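Local coordinates for response regulator receiver protein (Pseudoalteromonas atlantica T6c, PDB 3KTO), which probably acts as a receiver module of two-component signalling, a CheY-like domain expected to relay a signal to transcription control, at residues 7-15 and 50-61. Numbering follows the deposited sequence.
Sequences PIIYLVDHQ and DAIGMIIEAHLE
Leu-11 and Ile-55 meet in the tight part of this contact. CD1 of Leu-11 presses on CG2 of Ile-55 at 3.4 Å, closer than usual for two carbons. With CG anti to the backbone N (chi1 171°) and chi2 at 57°, CD1 of Leu-11 turns toward the isoleucine. On the same face, CG2 of Ile-9 lies 4.0 Å from CG1 of Ile-55. On the other face, CE of selenomethionine Met-54 reaches CG2 of Val-12, and CE2 of Tyr-10 touches CB of Ala-51 at 3.5 Å. Strands 8-12 and 51-57 run parallel. Six backbone hydrogen bonds join the two segments, the last from Glu-57 N to Val-12 O at 3.0 Å. A beta bulge shifts the register between Ile-8 and Ile-9.

Side-chain packing is sparser at the exposed Pro-7 and Asp-50, though Ile-8 N still bonds to Asp-50 O. At the far end, the His-14 ring lies over the 60-61 peptide. Glu-61 N is 3.1 Å above the plane of the His-14 ring, offset toward the rim, with Leu-60 C over the same face. CG of Glu-57 meets the ring edge. Replacing His-14 with alanine is likely to leave the 60-61 peptide without its ring cover and Glu-57 CG without that neighbour.

OD2 of Asp-13 and OE1 of Glu-57 stand 4.3 Å apart, and Lys-109 forms salt bridges to both. This acidic cluster with a lysine is consistent with a receiver-domain active site. Glu-57 appears to replace the usual phosphoacceptor aspartate, so the receiver is probably atypical. OE2 of Glu-57 accepts from His-59 N, and Asp-13 closes an Asx turn with Gln-15 N, just before helix 16-26.

Strand 8-12 lies between strands 51-57 and 32-36 in the parallel sheet. Helix 16-26 packs on Leu-11 and Ile-55, and helix 113-127 on Ile-9 and Ile-52.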
# COMPACT_ATOMS: atom_id res chain seq x y z
N PRO A 7 4.11 15.54 27.42
CA PRO A 7 4.07 14.11 27.04
C PRO A 7 4.25 13.93 25.53
O PRO A 7 3.48 14.47 24.74
CB PRO A 7 2.73 13.57 27.50
CG PRO A 7 2.48 14.45 28.72
CD PRO A 7 2.95 15.85 28.27
N ILE A 8 5.27 13.17 25.16
CA ILE A 8 5.57 12.94 23.76
C ILE A 8 5.51 11.47 23.37
O ILE A 8 5.96 10.61 24.11
CB ILE A 8 6.99 13.44 23.43
CG1 ILE A 8 7.18 14.85 24.01
CG2 ILE A 8 7.21 13.43 21.92
CD1 ILE A 8 8.59 15.38 23.88
N ILE A 9 4.95 11.20 22.19
CA ILE A 9 4.90 9.85 21.66
C ILE A 9 5.55 9.90 20.29
O ILE A 9 5.12 10.65 19.41
CB ILE A 9 3.46 9.32 21.50
CG1 ILE A 9 2.88 8.99 22.88
CG2 ILE A 9 3.45 8.05 20.62
CD1 ILE A 9 1.56 8.24 22.83
N TYR A 10 6.61 9.11 20.12
CA TYR A 10 7.33 9.07 18.86
C TYR A 10 6.68 8.10 17.88
O TYR A 10 6.41 6.95 18.23
CB TYR A 10 8.78 8.63 19.09
CG TYR A 10 9.59 9.56 19.97
CD1 TYR A 10 9.73 10.91 19.65
CD2 TYR A 10 10.23 9.08 21.12
CE1 TYR A 10 10.49 11.77 20.45
CE2 TYR A 10 10.99 9.93 21.92
CZ TYR A 10 11.11 11.27 21.58
OH TYR A 10 11.86 12.11 22.37
N LEU A 11 6.44 8.58 16.67
CA LEU A 11 5.87 7.76 15.61
C LEU A 11 6.93 7.54 14.54
O LEU A 11 7.47 8.50 13.98
CB LEU A 11 4.63 8.43 15.00
CG LEU A 11 4.06 7.78 13.73
CD1 LEU A 11 3.70 6.32 13.98
CD2 LEU A 11 2.82 8.54 13.27
N VAL A 12 7.27 6.29 14.27
CA VAL A 12 8.25 5.96 13.24
C VAL A 12 7.49 5.17 12.17
O VAL A 12 7.05 4.05 12.40
CB VAL A 12 9.40 5.12 13.82
CG1 VAL A 12 10.53 5.02 12.82
CG2 VAL A 12 9.91 5.74 15.11
N ASP A 13 7.33 5.79 11.00
CA ASP A 13 6.59 5.19 9.90
C ASP A 13 7.07 5.88 8.63
O ASP A 13 7.07 7.11 8.57
CB ASP A 13 5.09 5.46 10.13
CG ASP A 13 4.20 4.75 9.12
OD1 ASP A 13 4.60 4.62 7.95
OD2 ASP A 13 3.08 4.34 9.50
N HIS A 14 7.46 5.11 7.63
CA HIS A 14 7.96 5.66 6.37
C HIS A 14 6.85 6.17 5.44
O HIS A 14 7.13 6.79 4.41
CB HIS A 14 8.77 4.62 5.62
CG HIS A 14 7.98 3.41 5.23
ND1 HIS A 14 7.49 2.52 6.16
CD2 HIS A 14 7.53 2.99 4.03
CE1 HIS A 14 6.78 1.59 5.53
NE2 HIS A 14 6.79 1.86 4.24
N GLN A 15 5.59 5.92 5.80
CA GLN A 15 4.48 6.37 4.98
C GLN A 15 4.04 7.78 5.36
O GLN A 15 3.52 8.00 6.45
CB GLN A 15 3.30 5.40 5.12
CG GLN A 15 3.49 4.09 4.37
CD GLN A 15 3.58 4.28 2.86
OE1 GLN A 15 2.79 5.02 2.27
NE2 GLN A 15 4.53 3.60 2.23
N ASP A 50 10.44 13.40 28.35
CA ASP A 50 9.00 13.63 28.32
C ASP A 50 8.29 12.63 27.40
O ASP A 50 7.07 12.70 27.20
CB ASP A 50 8.71 15.06 27.88
CG ASP A 50 9.20 16.09 28.88
OD1 ASP A 50 8.63 16.15 29.99
OD2 ASP A 50 10.16 16.82 28.56
N ALA A 51 9.06 11.71 26.84
CA ALA A 51 8.50 10.69 25.96
C ALA A 51 7.88 9.62 26.85
O ALA A 51 8.52 9.13 27.79
CB ALA A 51 9.59 10.08 25.09
N ILE A 52 6.64 9.26 26.55
CA ILE A 52 5.93 8.25 27.33
C ILE A 52 5.62 7.01 26.51
O ILE A 52 5.32 5.96 27.07
CB ILE A 52 4.61 8.81 27.90
CG1 ILE A 52 3.68 9.22 26.76
CG2 ILE A 52 4.90 10.02 28.79
CD1 ILE A 52 2.28 9.56 27.19
N GLY A 53 5.68 7.11 25.18
CA GLY A 53 5.40 5.95 24.35
C GLY A 53 5.88 6.05 22.92
O GLY A 53 6.46 7.07 22.52
N MSE A 54 5.65 4.99 22.15
CA MSE A 54 6.05 4.95 20.75
C MSE A 54 5.06 4.17 19.88
O MSE A 54 4.35 3.29 20.36
CB MSE A 54 7.45 4.32 20.59
CG MSE A 54 8.61 5.20 21.09
SE MSE A 54 10.37 4.51 20.60
CE MSE A 54 10.14 4.50 18.73
N ILE A 55 5.03 4.51 18.60
CA ILE A 55 4.19 3.83 17.62
C ILE A 55 5.17 3.57 16.48
O ILE A 55 5.83 4.49 15.99
CB ILE A 55 3.05 4.71 17.13
CG1 ILE A 55 2.16 5.10 18.31
CG2 ILE A 55 2.26 3.98 16.04
CD1 ILE A 55 0.92 5.91 17.93
N ILE A 56 5.28 2.30 16.08
CA ILE A 56 6.23 1.93 15.05
C ILE A 56 5.62 1.01 14.00
O ILE A 56 4.94 0.04 14.33
CB ILE A 56 7.45 1.23 15.68
CG1 ILE A 56 8.04 2.09 16.81
CG2 ILE A 56 8.51 0.94 14.64
CD1 ILE A 56 9.23 1.42 17.54
N GLU A 57 5.88 1.34 12.74
CA GLU A 57 5.43 0.55 11.60
C GLU A 57 6.39 -0.64 11.60
O GLU A 57 7.61 -0.47 11.64
CB GLU A 57 5.57 1.36 10.30
CG GLU A 57 5.75 0.56 9.00
CD GLU A 57 4.59 -0.37 8.68
OE1 GLU A 57 3.44 0.12 8.55
OE2 GLU A 57 4.83 -1.58 8.54
N ALA A 58 5.83 -1.84 11.58
CA ALA A 58 6.63 -3.06 11.61
C ALA A 58 7.60 -3.23 10.46
O ALA A 58 8.70 -3.77 10.65
CB ALA A 58 5.71 -4.31 11.69
N HIS A 59 7.21 -2.79 9.27
CA HIS A 59 8.04 -2.97 8.08
C HIS A 59 8.52 -1.66 7.46
O HIS A 59 8.16 -1.34 6.32
CB HIS A 59 7.25 -3.78 7.05
CG HIS A 59 6.58 -4.99 7.63
ND1 HIS A 59 7.26 -5.94 8.37
CD2 HIS A 59 5.29 -5.40 7.57
CE1 HIS A 59 6.41 -6.88 8.74
NE2 HIS A 59 5.22 -6.58 8.27
N LEU A 60 9.31 -0.92 8.22
CA LEU A 60 9.84 0.36 7.75
C LEU A 60 10.54 0.22 6.41
O LEU A 60 11.36 -0.67 6.21
CB LEU A 60 10.79 0.94 8.80
CG LEU A 60 10.10 1.36 10.10
CD1 LEU A 60 11.13 1.58 11.20
CD2 LEU A 60 9.28 2.63 9.86
N GLU A 61 10.18 1.11 5.49
CA GLU A 61 10.74 1.14 4.14
C GLU A 61 10.61 -0.19 3.40
O GLU A 61 11.40 -0.50 2.51
CB GLU A 61 12.20 1.60 4.18
CG GLU A 61 12.34 2.96 4.85
CD GLU A 61 13.64 3.67 4.51
OE1 GLU A 61 14.72 3.06 4.66
OE2 GLU A 61 13.58 4.85 4.09